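Local coordinates for protein putative isocitrate dehydrogenase, NAD-dependent (Methylococcus capsulatus, PDB 6LKY) that binds NAD and probably works as a magnesium-requiring, NAD-dependent isocitrate dehydrogenase that oxidises and decarboxylates isocitrate to 2-oxoglutarate, at residues G273-T278 / G325-A330; K22-T27 / I333-R338. The protein carries 1 engineered substitution. All coordinates share one frame; numbering follows the deposited sequence.

Contact 1: residues G273-T278 / G325-A330; sequences GIANPT and GTAQMA. With NAD (nicotinamide-adenine-dinucleotide), chain C.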
loop_
_atom_site.group_PDB
_atom_site.type_symbol
_atom_site.label_atom_id
_atom_site.label_comp_id
_atom_site.label_asym_id
_atom_site.label_seq_id
_atom_site.Cartn_x
_atom_site.Cartn_y
_atom_site.Cartn_z
ATOM N N GLY A 273 11.813 -10.451 24.899
ATOM C CA GLY A 273 10.836 -11.413 25.377
ATOM C C GLY A 273 9.386 -10.956 25.392
ATOM O O GLY A 273 8.575 -11.551 26.114
ATOM N N ILE A 274 9.016 -9.958 24.583
ATOM C CA ILE A 274 7.668 -9.393 24.592
ATOM C C ILE A 274 6.917 -9.599 23.280
ATOM O O ILE A 274 5.747 -9.205 23.185
ATOM C CB ILE A 274 7.697 -7.895 24.958
ATOM C CG1 ILE A 274 8.501 -7.101 23.922
ATOM C CG2 ILE A 274 8.282 -7.688 26.355
ATOM C CD1 ILE A 274 8.337 -5.596 24.039
ATOM N N ALA A 275 7.552 -10.180 22.257
ATOM C CA ALA A 275 6.888 -10.388 20.971
ATOM C C ALA A 275 5.607 -11.209 21.112
ATOM O O ALA A 275 5.561 -12.203 21.840
ATOM C CB ALA A 275 7.836 -11.079 19.986
ATOM N N ASN A 276 4.575 -10.797 20.383
ATOM C CA ASN A 276 3.333 -11.552 20.302
ATOM C C ASN A 276 3.556 -12.847 19.532
ATOM O O ASN A 276 4.009 -12.802 18.382
ATOM C CB ASN A 276 2.251 -10.726 19.625
ATOM C CG ASN A 276 0.870 -11.312 19.813
ATOM O OD1 ASN A 276 0.713 -12.518 20.056
ATOM N ND2 ASN A 276 -0.146 -10.460 19.707
ATOM N N PRO A 277 3.269 -14.010 20.115
ATOM C CA PRO A 277 3.471 -15.274 19.403
ATOM C C PRO A 277 2.268 -15.726 18.598
ATOM O O PRO A 277 2.335 -16.784 17.961
ATOM C CB PRO A 277 3.757 -16.255 20.553
ATOM C CG PRO A 277 2.936 -15.716 21.695
ATOM C CD PRO A 277 2.911 -14.214 21.532
ATOM N N THR A 278 1.197 -14.934 18.609
ATOM C CA THR A 278 -0.051 -15.330 17.965
ATOM C C THR A 278 0.154 -15.663 16.496
ATOM O O THR A 278 -0.344 -16.682 16.010
ATOM C CB THR A 278 -1.077 -14.212 18.112
ATOM O OG1 THR A 278 -1.259 -13.919 19.502
ATOM C CG2 THR A 278 -2.405 -14.599 17.458
ATOM N N GLY A 325 4.657 -11.189 28.843
ATOM C CA GLY A 325 5.592 -11.490 27.783
ATOM C C GLY A 325 5.209 -12.692 26.918
ATOM O O GLY A 325 4.166 -13.326 27.079
ATOM N N THR A 326 6.108 -12.997 25.978
ATOM C CA THR A 326 5.889 -14.078 25.015
ATOM C C THR A 326 5.558 -15.394 25.710
ATOM O O THR A 326 4.601 -16.088 25.328
ATOM C CB THR A 326 7.125 -14.229 24.112
ATOM O OG1 THR A 326 7.525 -12.935 23.633
ATOM C CG2 THR A 326 6.825 -15.152 22.915
ATOM N N ALA A 327 6.358 -15.767 26.723
ATOM C CA ALA A 327 6.205 -17.077 27.363
ATOM C C ALA A 327 4.878 -17.210 28.137
ATOM O O ALA A 327 4.207 -18.242 27.991
ATOM C CB ALA A 327 7.416 -17.372 28.251
ATOM N N GLN A 328 4.495 -16.208 28.972
ATOM C CA GLN A 328 3.093 -16.100 29.430
ATOM C C GLN A 328 2.076 -16.502 28.416
ATOM O O GLN A 328 1.269 -17.412 28.638
ATOM C CB GLN A 328 2.649 -14.674 29.778
ATOM C CG GLN A 328 1.585 -14.392 30.951
ATOM C CD GLN A 328 1.890 -14.119 32.380
ATOM O OE1 GLN A 328 2.659 -13.237 32.714
ATOM N NE2 GLN A 328 1.020 -14.687 33.233
ATOM N N MET A 329 1.975 -15.669 27.391
ATOM C CA MET A 329 0.893 -15.793 26.445
ATOM C C MET A 329 0.894 -17.178 25.837
ATOM O O MET A 329 -0.169 -17.789 25.673
ATOM C CB MET A 329 1.023 -14.702 25.389
ATOM C CG MET A 329 -0.157 -14.662 24.481
ATOM S SD MET A 329 -0.185 -13.240 23.389
ATOM C CE MET A 329 -1.773 -13.528 22.618
ATOM N N ALA A 330 2.093 -17.718 25.571
ATOM C CA ALA A 330 2.179 -19.081 25.062
ATOM C C ALA A 330 1.609 -20.084 26.080
ATOM O O ALA A 330 0.890 -21.013 25.704
ATOM C CB ALA A 330 3.634 -19.429 24.700
HETATM P PA NAD C . 9.004 -6.211 11.194
HETATM O O1A NAD C . 10.173 -7.053 11.646
HETATM O O2A NAD C . 7.812 -7.067 10.891
HETATM O O5B NAD C . 8.698 -5.100 12.304
HETATM C C5B NAD C . 7.686 -4.132 12.038
HETATM C C4B NAD C . 7.103 -3.660 13.355
HETATM O O4B NAD C . 6.224 -4.703 13.824
HETATM C C3B NAD C . 8.215 -3.466 14.378
HETATM O O3B NAD C . 7.979 -2.307 15.162
HETATM C C2B NAD C . 8.127 -4.724 15.229
HETATM O O2B NAD C . 8.572 -4.550 16.583
HETATM C C1B NAD C . 6.666 -5.133 15.110
HETATM N N9A NAD C . 6.693 -6.580 15.263
HETATM C C8A NAD C . 6.534 -7.442 14.077
HETATM N N7A NAD C . 6.405 -8.739 14.768
HETATM C C5A NAD C . 5.374 -8.476 15.766
HETATM C C6A NAD C . 5.542 -9.371 16.982
HETATM N N6A NAD C . 5.126 -10.737 16.626
HETATM N N1A NAD C . 4.659 -8.848 18.036
HETATM C C2A NAD C . 5.001 -7.488 18.496
HETATM N N3A NAD C . 5.996 -6.856 17.626
HETATM C C4A NAD C . 5.682 -7.068 16.215
HETATM O O3 NAD C . 9.350 -5.431 9.834
HETATM P PN NAD C . 10.692 -4.626 9.519
HETATM O O1N NAD C . 11.297 -3.960 10.715
HETATM O O2N NAD C . 10.316 -3.631 8.433
HETATM O O5D NAD C . 11.741 -5.699 8.943
HETATM C C5D NAD C . 12.645 -6.381 9.827
HETATM C C4D NAD C . 13.295 -7.543 9.087
HETATM O O4D NAD C . 12.368 -8.627 8.897
HETATM C C3D NAD C . 13.788 -7.113 7.704
HETATM O O3D NAD C . 15.112 -7.614 7.545
HETATM C C2D NAD C . 12.833 -7.818 6.758
HETATM O O2D NAD C . 13.416 -8.188 5.510
HETATM C C1D NAD C . 12.444 -9.071 7.531
HETATM N N1N NAD C . 11.198 -9.624 6.942
HETATM C C2N NAD C . 10.936 -11.008 7.311
HETATM C C3N NAD C . 9.770 -11.451 6.456
HETATM C C7N NAD C . 9.627 -12.973 6.356
HETATM O O7N NAD C . 8.266 -13.384 6.338
HETATM N N7N NAD C . 10.410 -13.653 7.386
HETATM C C4N NAD C . 8.472 -10.723 6.766
HETATM C C5N NAD C . 8.661 -9.221 6.849
HETATM C C6N NAD C . 10.066 -8.692 7.150
HETATM O O HOH W 1 8.751 -13.928 27.514
#
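T326, in the first turn of helix 326-337, makes both direct hydrogen bonds to the loop 273-278. Its backbone N donates to G273 O over 2.9 Å. The bond is nearly straight at the hydrogen (171°), although the donor is tilted from the carbonyl plane. Its hydroxyl OG1 donates to A275 O at 2.8 Å, in the carbonyl plane and on a lone pair. The side-chain torsion explains the second bond: OG1 lies beside the backbone N (chi1 -48°), so N and hydroxyl face the loop together. G325 is the N-cap of the helix, and the G273 carbonyl takes an N-H of its open first turn. A water extends this link, donating to G273 O and accepting from A327 N.

Packing of side chains adds to these bonds. The ring of P277 lies alongside T326, with CB 4.0 Å from T326 CG2. About a turn after T326, the extended side chain of M329 passes P277, its SD 3.7 Å from P277 CD. It then reaches N276 and T278, where SD lies 3.5 Å from N276 OD1 and the methyl CE meets T278 OG1. I308 of helix 294-310 also packs on M329.

Within the loop, N276 OD1 accepts from T278 N (2.9 Å), with the donor above the carbonyl plane. This Asn caps the start of helix 278-290. N276 ND2 is hydrogen-bonded to D317, which helps fix the rotation of the amide.

The loop's other face meets NAD. N276 O accepts from the adenine amino group N6A at 2.9 Å, and N276 CB lies 3.4 Å from N1A. The arrangement is the adenine end of the dinucleotide pocket of the isocitrate and isopropylmalate dehydrogenase family, backed by a helix N terminus.

Contact 2: residues K22-T27 / I333-R338; sequences KVIEAT and IVERVR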
loop_
_atom_site.group_PDB
_atom_site.type_symbol
_atom_site.label_atom_id
_atom_site.label_comp_id
_atom_site.label_asym_id
_atom_site.label_seq_id
_atom_site.Cartn_x
_atom_site.Cartn_y
_atom_site.Cartn_z
ATOM N N LYS A 22 5.380 -25.490 21.202
ATOM C CA LYS A 22 4.726 -25.987 22.407
ATOM C C LYS A 22 3.232 -26.132 22.172
ATOM O O LYS A 22 2.647 -27.195 22.441
ATOM C CB LYS A 22 5.012 -25.055 23.585
ATOM C CG LYS A 22 6.444 -25.138 24.125
ATOM C CD LYS A 22 6.557 -24.411 25.466
ATOM C CE LYS A 22 7.853 -23.608 25.596
ATOM N NZ LYS A 22 9.069 -24.455 25.758
ATOM N N VAL A 23 2.625 -25.117 21.550
ATOM C CA VAL A 23 1.186 -25.154 21.321
ATOM C C VAL A 23 0.834 -26.317 20.414
ATOM O O VAL A 23 -0.110 -27.073 20.686
ATOM C CB VAL A 23 0.705 -23.811 20.743
ATOM C CG1 VAL A 23 -0.677 -23.951 20.139
ATOM C CG2 VAL A 23 0.715 -22.740 21.832
ATOM N N ILE A 24 1.634 -26.531 19.367
ATOM C CA ILE A 24 1.347 -27.649 18.477
ATOM C C ILE A 24 1.413 -28.954 19.258
ATOM O O ILE A 24 0.502 -29.792 19.186
ATOM C CB ILE A 24 2.308 -27.643 17.273
ATOM C CG1 ILE A 24 1.960 -26.486 16.319
ATOM C CG2 ILE A 24 2.264 -28.981 16.539
ATOM C CD1 ILE A 24 3.075 -26.143 15.333
ATOM N N GLU A 25 2.445 -29.110 20.090
ATOM C CA GLU A 25 2.572 -30.370 20.802
ATOM C C GLU A 25 1.463 -30.519 21.826
ATOM O O GLU A 25 1.043 -31.646 22.112
ATOM C CB GLU A 25 3.962 -30.491 21.425
ATOM C CG GLU A 25 4.973 -31.070 20.424
ATOM C CD GLU A 25 6.419 -30.781 20.783
ATOM O OE1 GLU A 25 6.654 -30.125 21.821
ATOM O OE2 GLU A 25 7.319 -31.202 20.015
ATOM N N ALA A 26 0.935 -29.400 22.338
ATOM C CA ALA A 26 -0.160 -29.502 23.290
ATOM C C ALA A 26 -1.402 -30.127 22.670
ATOM O O ALA A 26 -2.239 -30.657 23.405
ATOM C CB ALA A 26 -0.492 -28.134 23.878
ATOM N N THR A 27 -1.539 -30.090 21.339
ATOM C CA THR A 27 -2.720 -30.665 20.700
ATOM C C THR A 27 -2.666 -32.183 20.619
ATOM O O THR A 27 -3.692 -32.808 20.335
ATOM C CB THR A 27 -2.893 -30.127 19.277
ATOM O OG1 THR A 27 -1.804 -30.594 18.472
ATOM C CG2 THR A 27 -2.929 -28.610 19.259
ATOM N N ILE A 333 -2.134 -19.961 26.117
ATOM C CA ILE A 333 -2.699 -20.630 24.959
ATOM C C ILE A 333 -2.587 -22.143 25.109
ATOM O O ILE A 333 -3.499 -22.868 24.718
ATOM C CB ILE A 333 -2.049 -20.119 23.655
ATOM C CG1 ILE A 333 -2.375 -18.639 23.441
ATOM C CG2 ILE A 333 -2.587 -20.896 22.436
ATOM C CD1 ILE A 333 -1.475 -17.951 22.422
ATOM N N VAL A 334 -1.465 -22.645 25.639
ATOM C CA VAL A 334 -1.305 -24.089 25.843
ATOM C C VAL A 334 -2.391 -24.613 26.774
ATOM O O VAL A 334 -3.082 -25.607 26.479
ATOM C CB VAL A 334 0.107 -24.387 26.391
ATOM C CG1 VAL A 334 0.168 -25.763 27.042
ATOM C CG2 VAL A 334 1.167 -24.265 25.286
ATOM N N GLU A 335 -2.616 -23.893 27.871
ATOM C CA GLU A 335 -3.619 -24.303 28.840
ATOM C C GLU A 335 -5.010 -24.330 28.213
ATOM O O GLU A 335 -5.802 -25.243 28.489
ATOM C CB GLU A 335 -3.579 -23.356 30.040
ATOM C CG GLU A 335 -2.334 -23.531 30.937
ATOM C CD GLU A 335 -2.086 -22.354 31.872
ATOM O OE1 GLU A 335 -1.005 -22.320 32.511
ATOM O OE2 GLU A 335 -2.963 -21.465 31.962
ATOM N N ARG A 336 -5.329 -23.332 27.363
ATOM C CA ARG A 336 -6.632 -23.295 26.685
ATOM C C ARG A 336 -6.763 -24.363 25.606
ATOM O O ARG A 336 -7.824 -24.987 25.475
ATOM C CB ARG A 336 -6.869 -21.923 26.063
ATOM C CG ARG A 336 -6.987 -20.817 27.056
ATOM C CD ARG A 336 -8.429 -20.565 27.420
ATOM N NE ARG A 336 -8.869 -21.399 28.531
ATOM C CZ ARG A 336 -10.140 -21.624 28.844
ATOM N NH1 ARG A 336 -11.113 -21.083 28.122
ATOM N NH2 ARG A 336 -10.439 -22.389 29.888
ATOM N N VAL A 337 -5.689 -24.616 24.850
ATOM C CA VAL A 337 -5.709 -25.682 23.853
ATOM C C VAL A 337 -6.117 -26.946 24.546
ATOM O O VAL A 337 -6.696 -27.871 23.956
ATOM C CB VAL A 337 -4.316 -25.887 23.215
ATOM C CG1 VAL A 337 -4.211 -27.276 22.539
ATOM C CG2 VAL A 337 -3.985 -24.815 22.217
ATOM N N ARG A 338 -5.743 -27.026 25.805
ATOM C CA ARG A 338 -5.492 -28.337 26.316
ATOM C C ARG A 338 -6.700 -28.768 27.156
ATOM O O ARG A 338 -6.740 -29.877 27.662
ATOM C CB ARG A 338 -4.079 -28.219 26.900
ATOM C CG ARG A 338 -3.362 -29.348 27.264
ATOM C CD ARG A 338 -3.170 -29.943 28.705
ATOM N NE ARG A 338 -2.127 -30.601 28.093
ATOM C CZ ARG A 338 -1.925 -31.813 28.410
ATOM N NH1 ARG A 338 -1.148 -32.727 27.813
ATOM N NH2 ARG A 338 -2.708 -32.053 29.355
#
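V23 carries CG1 opposite its backbone N (chi1 164°), which puts CG2 on the side of that N. V334 and V337 have the same setting, both with chi1 161°. In this setting both methyls of each valine meet the other segment. V23 CG2 meets two residues: I333 CG2 at 3.8 Å and V334 CG2 at 3.8 Å. V23 and V334 lie side by side, pointing opposite ways. V23 CG1 turns to V337 CG2, 4.0 Å away.

A26 points its CB at helix 326-337. The methyl sits between V334 CG1 and V337 CG1, each 4.0 Å from it. The small side chain lets the valines come close to the backbone here, and V337 CG1 also touches A26 C.

The contact pairs the C-terminal turns of helices 13-26 and 326-337. Their short segments run nearly parallel, 14° apart, with axes 9.1 Å from each other. Helix 13-26 follows the first strand of the large mixed sheet, and helix 326-337 is the last of the chain. I281 of helix 278-290 touches both V23 and I333, so a third helix closes over this apolar seam.

T27 ends the seam. Its CG2 lies 3.8 Å from V337 CG1, while OG1 turns back to donate to I24 O at 2.5 Å. That carbonyl also accepts from T27 N, so two donors of one residue hold it. A glycine in place of T27 would probably leave V337 CG1 without its methyl neighbour and I24 O without one of its two donors. The backbone carbonyls T27 O and V337 O both accept from the guanidinium group of R299, which links the two segments.

From the N terminus, the chain first passes helix 13-26, whose end supplies 22-27. It then runs through the strands and helices of the body of the fold to the loop 273-278, before helix 278-290. After helix 294-310 it reaches 325-330 and, two residues beyond, 333-338. Contact 2 closes a loop of 305 residues. Contact 1 closes one of 46 residues, nested within it. Both use helix 326-337: its N-terminal end meets the NAD-binding loop, and its C-terminal end meets helix 13-26. The centres are 14 Å apart, and the contacts touch where A330 O packs on V23 CG2. Together they join the chain's last helix to its first and to the adenine pocket.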